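Local coordinates for RabGAP/TBC protein (Chlamydomonas reinhardtii, PDB 4P17) that contains a flagellar RabGAP-type TBC domain and probably interacts with Rab GTPases, although its cellular function remains unestablished, at residues Leu72-Trp77 / Asn166-Ala171; Pro123-Pro128 / Leu160-Leu165; Arg152-Ile157 / Trp174-Leu179. All coordinates share one frame; numbering follows the deposited sequence. Where two conformers were deposited one is given.

Overall arrangement
Contact 1 begins first along the chain, at 72-77 in helix 73-80, and closes an 88-residue loop when 166-171 returns to it at the start of helix 169-183. Nested inside is contact 2, in which the turn 123-128 ahead of helix 128-144 meets 160-165 at the end of helix 153-164, closing a 31-residue loop. Contact 3, with 16 residues between its segments, crosses both: it starts at 152-157, inside them, and ends at 174-179, beyond them. The consecutive helices 153-164 and 169-183 are thereby tied to each other, to helix 73-80 and to the turn. Met161 CE of contact 2 packs 3.9 Å from Leu175 CG of contact 3.

Contact 1 (Leu72-Trp77 / Asn166-Ala171); sequences LRNWVW and NRNEEA
Asn74 and Asn168 meet through their amide groups, which stand steeply to each other, their planes turned by about 77°. The closest approach is 4.2 Å, from Asn74 ND2 to Asn168 ND2, and the Asn74 nitrogen lies off the plane of the Asn168 amide, on one side of it and beyond its CB/ND2 margin. Asn74 gets there with CG anti to its backbone N (chi1 -169°), which carries the amide off helix 73-80 toward 166-171. On that side it also finds the methyl of Ala171, with 4.3 Å between Asn74 ND2 and Ala171 CB; the methyl sits off the amide plane.

The rotation of the Asn168 amide is explained by a second role. Asn168 is the N-cap of helix 169-183, and its OD1 accepts from Ala171 N over 3.0 Å with a nearly straight N-H...O angle of 164°. The donor lies well out of the carbonyl plane, on the same side of the plane as Asn74 ND2. Leu165, just before 166-171, packs against Asn74.

The same turn of helix 73-80 carries Arg73 and Trp77, spaced as in the RxxxW signature of TBC domains. Arg73 CB lies 3.8 Å above the plane of the Trp77 ring, over its centre, and both side chains bind Asp251, by salt bridge and hydrogen bond respectively.

No hydrogen bond joins the segments; two amide nitrogens, both donors, face each other at a loose distance, so the contact is probably a weak one, and the directional bond nearby is the cap within 166-171, which holds the Asn168 amide.

Contact 2 (Pro123-Pro128 / Leu160-Leu165); sequences PWLSSP and LMLVAL
Leu125 reaches across to Val163 from a short turn, and its side chain can be followed outward atom by atom. CB points toward helix 153-164 but is still 5.1 Å from Val163 CG2. With CG anti to the carbonyl carbon (chi1 -73°), the chain closes in: Leu125 CG is 3.7 Å from Val163 CG2. At the fork, CD1 comes to 3.5 Å of the same Val163 CG2, tighter than usual carbon contact, although Val163 was deposited in two conformers and the tightness is therefore doubtful. The other branch, CD2, stays 4.2 Å from Val163 CG2 and turns toward Leu162, whose CD1 lies 4.4 Å from it. In the conformer given, one valine methyl lies against the branch point and both ends of the leucine.

Beside it, Trp124 offers an edge, not a face: its CZ3 is 4.2 Å from Leu162 CB, which lies near the ring plane, and the two side chains cross at about a right angle. Arg167 makes a cation-pi contact with the indole.

The backbone that presents these two residues is a type I turn from Trp124 to Ser127. Trp124 O takes two bonds from Ser127, one from its N and one from OG at 2.6 Å, the hydroxyl lying in the carbonyl plane on a lone pair. Ser127 OG also caps Gly130 N. The arrangement is that of a beta turn running into an N-capped helix, here helix 128-144, with its apolar side laid on helix 153-164 of the all-helical TBC fold.

Contact 3 (Arg152-Ile157 / Trp174-Leu179); sequences RAMNTI and WLLAAL
Two successive helices of the TBC fold, 153-164 and 169-183, pack here through residues three apart on each: Met154 and Ile157 against Leu176 and Leu179. Met154 makes its touch with the terminal methyl, CE lying 4.1 Å from Leu176 CD2. The thioether bends at its last torsion (chi3 72°), which turns CE toward the leucine although the CB of Met154 does not point that way; the two side chains cross at roughly a right angle.

Ile157 uses its short branch. CG2, placed anti to the backbone N, comes within 4.1 Å of Leu179 CD2, the pair meeting at a slant. Leu176 and Leu179 both point toward the facing helix and both extend with CG opposite the backbone N, each presenting its CD2 methyl. The backbones come nearest at Ile157 and Leu176, whose CA atoms are 8.3 Å apart.

Near the start of helix 153-164 lies the region that, by sequence, corresponds to the Tyr-x-Gln motif of catalytically active TBC domains; Tyr150 matches its tyrosine, while Arg152 probably stands where those relatives carry glutamine. Asn155, on another side of this helix, donates to Tyr150 OH through ND2 and uses OD1 with Thr118, and the neighbouring Thr156 is hydrogen-bonded to Ser238.

All four touching residues are buried and apolar, and no hydrogen bond runs between the segments. Tyr141 of helix 128-144 touches both Met154 and Leu176, while Tyr189 packs on Ile157 and Leu184 on Leu179.

Contact 1 (Leu72-Trp77 / Asn166-Ala171)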
loop_
_atom_site.group_PDB
_atom_site.type_symbol
_atom_site.label_atom_id
_atom_site.label_comp_id
_atom_site.label_asym_id
_atom_site.label_seq_id
_atom_site.Cartn_x
_atom_site.Cartn_y
_atom_site.Cartn_z
ATOM N N LEU A 72 -13.379 8.224 -3.796
ATOM C CA LEU A 72 -12.622 9.443 -3.532
ATOM C C LEU A 72 -11.139 9.255 -3.374
ATOM O O LEU A 72 -10.460 10.197 -2.989
ATOM C CB LEU A 72 -13.137 10.132 -2.255
ATOM C CG LEU A 72 -14.574 10.653 -2.333
ATOM C CD1 LEU A 72 -14.926 11.417 -1.061
ATOM C CD2 LEU A 72 -14.743 11.579 -3.549
ATOM N N ARG A 73 -10.597 8.062 -3.613
ATOM C CA ARG A 73 -9.206 7.928 -3.252
ATOM C C ARG A 73 -8.363 8.769 -4.221
ATOM O O ARG A 73 -7.392 9.347 -3.812
ATOM C CB ARG A 73 -8.788 6.483 -3.203
ATOM C CG ARG A 73 -9.266 5.845 -1.963
ATOM C CD ARG A 73 -8.930 4.355 -1.884
ATOM N NE ARG A 73 -9.013 3.921 -0.502
ATOM C CZ ARG A 73 -9.686 2.882 -0.048
ATOM N NH1 ARG A 73 -10.319 2.024 -0.868
ATOM N NH2 ARG A 73 -9.684 2.652 1.254
ATOM N N ASN A 74 -8.761 8.870 -5.485
ATOM C CA ASN A 74 -7.997 9.704 -6.417
ATOM C C ASN A 74 -7.984 11.128 -5.859
ATOM O O ASN A 74 -6.935 11.698 -5.693
ATOM C CB ASN A 74 -8.594 9.626 -7.834
ATOM C CG ASN A 74 -7.689 10.245 -8.900
ATOM O OD1 ASN A 74 -6.930 11.143 -8.623
ATOM N ND2 ASN A 74 -7.801 9.768 -10.130
ATOM N N TRP A 75 -9.151 11.654 -5.509
ATOM C CA TRP A 75 -9.275 13.019 -4.981
ATOM C C TRP A 75 -8.391 13.248 -3.742
ATOM O O TRP A 75 -7.584 14.192 -3.668
ATOM C CB TRP A 75 -10.754 13.317 -4.648
ATOM C CG TRP A 75 -11.004 14.706 -4.167
ATOM C CD1 TRP A 75 -10.689 15.864 -4.809
ATOM C CD2 TRP A 75 -11.645 15.092 -2.934
ATOM N NE1 TRP A 75 -11.092 16.950 -4.057
ATOM C CE2 TRP A 75 -11.675 16.499 -2.902
ATOM C CE3 TRP A 75 -12.194 14.387 -1.875
ATOM C CZ2 TRP A 75 -12.237 17.203 -1.840
ATOM C CZ3 TRP A 75 -12.731 15.079 -0.821
ATOM C CH2 TRP A 75 -12.760 16.469 -0.811
ATOM N N VAL A 76 -8.560 12.389 -2.747
ATOM C CA VAL A 76 -7.852 12.559 -1.486
ATOM C C VAL A 76 -6.370 12.207 -1.576
ATOM O O VAL A 76 -5.540 12.928 -1.061
ATOM C CB VAL A 76 -8.493 11.693 -0.389
ATOM C CG1 VAL A 76 -7.763 11.853 0.929
ATOM C CG2 VAL A 76 -9.968 12.042 -0.229
ATOM N N TRP A 77 -6.038 11.060 -2.163
ATOM C CA TRP A 77 -4.641 10.670 -2.230
ATOM C C TRP A 77 -3.787 11.671 -2.965
ATOM O O TRP A 77 -2.675 11.944 -2.566
ATOM C CB TRP A 77 -4.475 9.350 -2.928
ATOM C CG TRP A 77 -4.908 8.180 -2.152
ATOM C CD1 TRP A 77 -5.447 8.169 -0.886
ATOM C CD2 TRP A 77 -4.851 6.816 -2.579
ATOM N NE1 TRP A 77 -5.744 6.871 -0.515
ATOM C CE2 TRP A 77 -5.396 6.032 -1.546
ATOM C CE3 TRP A 77 -4.441 6.188 -3.753
ATOM C CZ2 TRP A 77 -5.485 4.644 -1.639
ATOM C CZ3 TRP A 77 -4.539 4.816 -3.847
ATOM C CH2 TRP A 77 -5.051 4.052 -2.790
ATOM N N ASN A 166 -8.662 4.421 -10.920
ATOM C CA ASN A 166 -9.522 4.269 -12.105
ATOM C C ASN A 166 -8.758 4.306 -13.437
ATOM O O ASN A 166 -9.211 4.866 -14.463
ATOM C CB ASN A 166 -10.602 5.342 -12.071
ATOM C CG ASN A 166 -11.211 5.494 -10.689
ATOM O OD1 ASN A 166 -11.387 4.511 -9.962
ATOM N ND2 ASN A 166 -11.528 6.720 -10.320
ATOM N N ARG A 167 -7.605 3.655 -13.425
ATOM C CA ARG A 167 -6.792 3.447 -14.606
ATOM C C ARG A 167 -6.133 4.730 -15.098
ATOM O O ARG A 167 -5.691 4.793 -16.253
ATOM C CB ARG A 167 -7.595 2.807 -15.730
ATOM C CG ARG A 167 -8.230 1.505 -15.285
ATOM C CD ARG A 167 -9.033 0.824 -16.389
ATOM N NE ARG A 167 -9.658 -0.367 -15.850
ATOM C CZ ARG A 167 -10.450 -1.186 -16.531
ATOM N NH1 ARG A 167 -10.747 -0.926 -17.800
ATOM N NH2 ARG A 167 -10.946 -2.255 -15.925
ATOM N N ASN A 168 -6.030 5.719 -14.221
ATOM C CA ASN A 168 -5.423 7.009 -14.575
ATOM C C ASN A 168 -3.910 6.961 -14.442
ATOM O O ASN A 168 -3.379 7.060 -13.331
ATOM C CB ASN A 168 -5.985 8.111 -13.689
ATOM C CG ASN A 168 -5.613 9.488 -14.176
ATOM O OD1 ASN A 168 -4.486 9.717 -14.621
ATOM N ND2 ASN A 168 -6.564 10.416 -14.107
ATOM N N GLU A 169 -3.218 6.806 -15.571
ATOM C CA GLU A 169 -1.782 6.553 -15.564
ATOM C C GLU A 169 -0.979 7.753 -15.090
ATOM O O GLU A 169 0.008 7.591 -14.383
ATOM C CB GLU A 169 -1.300 6.157 -16.956
ATOM C CG GLU A 169 -2.112 5.069 -17.592
ATOM C CD GLU A 169 -1.770 4.895 -19.039
ATOM O OE1 GLU A 169 -0.666 5.344 -19.444
ATOM O OE2 GLU A 169 -2.604 4.313 -19.759
ATOM N N GLU A 170 -1.360 8.956 -15.519
ATOM C CA GLU A 170 -0.602 10.118 -15.104
ATOM C C GLU A 170 -0.776 10.331 -13.601
ATOM O O GLU A 170 0.173 10.701 -12.901
ATOM C CB GLU A 170 -1.017 11.379 -15.876
ATOM C CG GLU A 170 -0.341 12.610 -15.326
ATOM C CD GLU A 170 -0.379 13.812 -16.249
ATOM O OE1 GLU A 170 -1.070 13.763 -17.277
ATOM O OE2 GLU A 170 0.270 14.822 -15.924
ATOM N N ALA A 171 -1.972 10.071 -13.089
ATOM C CA ALA A 171 -2.180 10.169 -11.640
ATOM C C ALA A 171 -1.261 9.190 -10.896
ATOM O O ALA A 171 -0.645 9.506 -9.886
ATOM C CB ALA A 171 -3.625 9.895 -11.297
#

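Contact 2 (Pro123-Pro128 / Leu160-Leu165)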
loop_
_atom_site.group_PDB
_atom_site.type_symbol
_atom_site.label_atom_id
_atom_site.label_comp_id
_atom_site.label_asym_id
_atom_site.label_seq_id
_atom_site.Cartn_x
_atom_site.Cartn_y
_atom_site.Cartn_z
ATOM N N PRO A 123 -8.535 -9.088 -13.931
ATOM C CA PRO A 123 -8.984 -9.053 -15.327
ATOM C C PRO A 123 -8.431 -7.930 -16.205
ATOM O O PRO A 123 -8.271 -8.153 -17.404
ATOM C CB PRO A 123 -10.489 -8.907 -15.186
ATOM C CG PRO A 123 -10.797 -9.585 -13.915
ATOM C CD PRO A 123 -9.680 -9.215 -13.005
ATOM N N TRP A 124 -8.171 -6.752 -15.656
ATOM C CA TRP A 124 -7.638 -5.649 -16.470
ATOM C C TRP A 124 -6.103 -5.550 -16.377
ATOM O O TRP A 124 -5.428 -5.303 -17.370
ATOM C CB TRP A 124 -8.280 -4.314 -16.068
ATOM C CG TRP A 124 -7.765 -3.213 -16.936
ATOM C CD1 TRP A 124 -8.119 -2.959 -18.232
ATOM C CD2 TRP A 124 -6.780 -2.255 -16.588
ATOM N NE1 TRP A 124 -7.402 -1.895 -18.710
ATOM C CE2 TRP A 124 -6.562 -1.450 -17.721
ATOM C CE3 TRP A 124 -6.037 -2.004 -15.429
ATOM C CZ2 TRP A 124 -5.646 -0.409 -17.719
ATOM C CZ3 TRP A 124 -5.143 -0.967 -15.431
ATOM C CH2 TRP A 124 -4.958 -0.175 -16.567
ATOM N N LEU A 125 -5.531 -5.750 -15.195
ATOM C CA LEU A 125 -4.087 -5.641 -15.084
ATOM C C LEU A 125 -3.392 -6.769 -15.869
ATOM O O LEU A 125 -2.264 -6.568 -16.313
ATOM C CB LEU A 125 -3.610 -5.649 -13.640
ATOM C CG LEU A 125 -3.878 -4.371 -12.829
ATOM C CD1 LEU A 125 -3.643 -4.616 -11.361
ATOM C CD2 LEU A 125 -3.040 -3.138 -13.317
ATOM N N SER A 126 -4.075 -7.904 -16.073
ATOM C CA SER A 126 -3.494 -9.034 -16.809
ATOM C C SER A 126 -3.880 -8.944 -18.294
ATOM O O SER A 126 -3.454 -9.758 -19.117
ATOM C CB SER A 126 -3.950 -10.377 -16.191
ATOM O OG SER A 126 -5.342 -10.581 -16.374
ATOM N N SER A 127 -4.646 -7.914 -18.653
ATOM C CA SER A 127 -4.932 -7.654 -20.066
ATOM C C SER A 127 -3.771 -6.922 -20.773
ATOM O O SER A 127 -2.956 -6.256 -20.141
ATOM C CB SER A 127 -6.223 -6.843 -20.206
ATOM O OG SER A 127 -6.036 -5.474 -19.913
ATOM N N PRO A 128 -3.703 -7.031 -22.113
ATOM C CA PRO A 128 -2.645 -6.285 -22.803
ATOM C C PRO A 128 -2.618 -4.778 -22.486
ATOM O O PRO A 128 -1.551 -4.233 -22.286
ATOM C CB PRO A 128 -2.955 -6.541 -24.288
ATOM C CG PRO A 128 -3.579 -7.950 -24.290
ATOM C CD PRO A 128 -4.456 -7.929 -23.017
ATOM N N LEU A 160 -1.547 -1.561 -8.226
ATOM C CA LEU A 160 -2.660 -1.246 -7.353
ATOM C C LEU A 160 -3.001 0.215 -7.434
ATOM O O LEU A 160 -4.155 0.572 -7.309
ATOM C CB LEU A 160 -2.371 -1.667 -5.902
ATOM C CG LEU A 160 -3.339 -2.669 -5.274
ATOM C CD1 LEU A 160 -3.496 -3.913 -6.100
ATOM C CD2 LEU A 160 -2.796 -3.042 -3.883
ATOM N N MET A 161 -2.009 1.080 -7.663
ATOM C CA MET A 161 -2.316 2.482 -7.858
ATOM C C MET A 161 -3.218 2.665 -9.081
ATOM O O MET A 161 -4.224 3.378 -9.012
ATOM C CB MET A 161 -1.045 3.300 -8.024
ATOM C CG MET A 161 -0.277 3.537 -6.758
ATOM S SD MET A 161 1.096 4.616 -7.228
ATOM C CE MET A 161 1.923 4.807 -5.635
ATOM N N LEU A 162 -2.871 2.001 -10.182
ATOM C CA LEU A 162 -3.703 2.091 -11.390
ATOM C C LEU A 162 -5.159 1.686 -11.111
ATOM O O LEU A 162 -6.090 2.379 -11.491
ATOM C CB LEU A 162 -3.106 1.250 -12.517
ATOM C CG LEU A 162 -1.865 1.828 -13.211
ATOM C CD1 LEU A 162 -1.267 0.784 -14.146
ATOM C CD2 LEU A 162 -2.165 3.130 -13.961
ATOM N N VAL A 163 -5.349 0.582 -10.404
ATOM C CA VAL A 163 -6.698 0.107 -10.158
ATOM C C VAL A 163 -7.455 1.047 -9.208
ATOM O O VAL A 163 -8.637 1.319 -9.419
ATOM C CB VAL A 163 -6.682 -1.333 -9.603
ATOM C CG1 VAL A 163 -8.047 -1.758 -9.223
ATOM C CG2 VAL A 163 -6.129 -2.314 -10.651
ATOM N N ALA A 164 -6.785 1.536 -8.165
ATOM C CA ALA A 164 -7.423 2.432 -7.188
ATOM C C ALA A 164 -7.730 3.793 -7.775
ATOM O O ALA A 164 -8.608 4.491 -7.265
ATOM C CB ALA A 164 -6.531 2.604 -5.958
ATOM N N LEU A 165 -6.955 4.180 -8.787
ATOM C CA LEU A 165 -7.055 5.496 -9.425
ATOM C C LEU A 165 -7.838 5.447 -10.750
ATOM O O LEU A 165 -7.657 6.302 -11.599
ATOM C CB LEU A 165 -5.656 6.068 -9.679
ATOM C CG LEU A 165 -4.807 6.349 -8.425
ATOM C CD1 LEU A 165 -3.410 6.735 -8.829
ATOM C CD2 LEU A 165 -5.446 7.448 -7.585
#

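Contact 3 (Arg152-Ile157 / Trp174-Leu179)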
loop_
_atom_site.group_PDB
_atom_site.type_symbol
_atom_site.label_atom_id
_atom_site.label_comp_id
_atom_site.label_asym_id
_atom_site.label_seq_id
_atom_site.Cartn_x
_atom_site.Cartn_y
_atom_site.Cartn_z
ATOM N N ARG A 152 11.615 -4.085 -8.498
ATOM C CA ARG A 152 10.484 -4.979 -8.664
ATOM C C ARG A 152 9.282 -4.584 -7.785
ATOM O O ARG A 152 8.136 -4.575 -8.228
ATOM C CB ARG A 152 10.965 -6.397 -8.335
ATOM C CG ARG A 152 9.933 -7.467 -8.305
ATOM C CD ARG A 152 10.691 -8.784 -8.121
ATOM N NE ARG A 152 9.848 -9.899 -7.704
ATOM C CZ ARG A 152 10.302 -10.977 -7.066
ATOM N NH1 ARG A 152 11.592 -11.086 -6.761
ATOM N NH2 ARG A 152 9.464 -11.949 -6.724
ATOM N N ALA A 153 9.586 -4.183 -6.545
ATOM C CA ALA A 153 8.587 -3.712 -5.599
ATOM C C ALA A 153 7.608 -2.731 -6.242
ATOM O O ALA A 153 6.429 -2.739 -5.958
ATOM C CB ALA A 153 9.293 -3.041 -4.388
ATOM N N MET A 154 8.121 -1.872 -7.105
ATOM C CA MET A 154 7.303 -0.815 -7.683
ATOM C C MET A 154 6.266 -1.376 -8.665
ATOM O O MET A 154 5.284 -0.728 -8.965
ATOM C CB MET A 154 8.201 0.226 -8.357
ATOM C CG MET A 154 9.100 1.020 -7.384
ATOM S SD MET A 154 10.580 1.717 -8.196
ATOM C CE MET A 154 9.819 3.019 -9.176
ATOM N N ASN A 155 6.460 -2.596 -9.153
ATOM C CA ASN A 155 5.516 -3.146 -10.128
ATOM C C ASN A 155 4.134 -3.305 -9.520
ATOM O O ASN A 155 3.164 -2.734 -10.010
ATOM C CB ASN A 155 6.019 -4.485 -10.685
ATOM C CG ASN A 155 5.299 -4.887 -11.954
ATOM O OD1 ASN A 155 4.123 -5.261 -11.929
ATOM N ND2 ASN A 155 6.011 -4.870 -13.053
ATOM N N THR A 156 4.030 -4.009 -8.394
ATOM C CA THR A 156 2.712 -4.255 -7.827
ATOM C C THR A 156 2.144 -2.980 -7.168
ATOM O O THR A 156 0.939 -2.764 -7.158
ATOM C CB THR A 156 2.726 -5.453 -6.812
ATOM O OG1 THR A 156 3.670 -5.218 -5.769
ATOM C CG2 THR A 156 3.073 -6.780 -7.541
ATOM N N ILE A 157 3.004 -2.102 -6.664
ATOM C CA ILE A 157 2.543 -0.792 -6.185
ATOM C C ILE A 157 1.815 -0.010 -7.287
ATOM O O ILE A 157 0.714 0.475 -7.119
ATOM C CB ILE A 157 3.729 0.041 -5.652
ATOM C CG1 ILE A 157 4.302 -0.624 -4.394
ATOM C CG2 ILE A 157 3.282 1.466 -5.291
ATOM C CD1 ILE A 157 5.536 0.023 -3.852
ATOM N N TRP A 174 2.283 10.474 -10.781
ATOM C CA TRP A 174 2.574 11.539 -9.844
ATOM C C TRP A 174 2.455 11.044 -8.378
ATOM O O TRP A 174 3.189 11.509 -7.492
ATOM C CB TRP A 174 1.668 12.741 -10.130
ATOM C CG TRP A 174 2.099 13.428 -11.378
ATOM C CD1 TRP A 174 1.407 13.542 -12.548
ATOM C CD2 TRP A 174 3.347 14.104 -11.583
ATOM N NE1 TRP A 174 2.147 14.269 -13.470
ATOM C CE2 TRP A 174 3.345 14.605 -12.905
ATOM C CE3 TRP A 174 4.463 14.330 -10.778
ATOM C CZ2 TRP A 174 4.424 15.324 -13.431
ATOM C CZ3 TRP A 174 5.544 15.007 -11.307
ATOM C CH2 TRP A 174 5.509 15.510 -12.622
ATOM N N LEU A 175 1.591 10.068 -8.140
ATOM C CA LEU A 175 1.476 9.491 -6.788
ATOM C C LEU A 175 2.725 8.668 -6.456
ATOM O O LEU A 175 3.223 8.717 -5.332
ATOM C CB LEU A 175 0.205 8.649 -6.656
ATOM C CG LEU A 175 -0.140 8.097 -5.264
ATOM C CD1 LEU A 175 -0.546 9.194 -4.251
ATOM C CD2 LEU A 175 -1.293 7.111 -5.391
ATOM N N LEU A 176 3.226 7.912 -7.430
ATOM C CA LEU A 176 4.469 7.179 -7.273
ATOM C C LEU A 176 5.622 8.171 -6.974
ATOM O O LEU A 176 6.439 7.948 -6.088
ATOM C CB LEU A 176 4.752 6.359 -8.531
ATOM C CG LEU A 176 6.041 5.533 -8.498
ATOM C CD1 LEU A 176 5.987 4.431 -7.421
ATOM C CD2 LEU A 176 6.307 4.934 -9.866
ATOM N N ALA A 177 5.687 9.285 -7.712
ATOM C CA ALA A 177 6.716 10.287 -7.451
ATOM C C ALA A 177 6.616 10.816 -6.024
ATOM O O ALA A 177 7.616 10.879 -5.290
ATOM C CB ALA A 177 6.593 11.452 -8.443
ATOM N N ALA A 178 5.410 11.201 -5.618
ATOM C CA ALA A 178 5.214 11.683 -4.249
ATOM C C ALA A 178 5.677 10.644 -3.223
ATOM O O ALA A 178 6.348 10.963 -2.257
ATOM C CB ALA A 178 3.766 12.055 -4.027
ATOM N N LEU A 179 5.378 9.384 -3.478
ATOM C CA LEU A 179 5.712 8.308 -2.549
ATOM C C LEU A 179 7.209 8.091 -2.385
ATOM O O LEU A 179 7.739 8.050 -1.275
ATOM C CB LEU A 179 5.028 7.032 -3.042
ATOM C CG LEU A 179 5.426 5.734 -2.371
ATOM C CD1 LEU A 179 4.732 5.643 -1.001
ATOM C CD2 LEU A 179 5.066 4.557 -3.233
#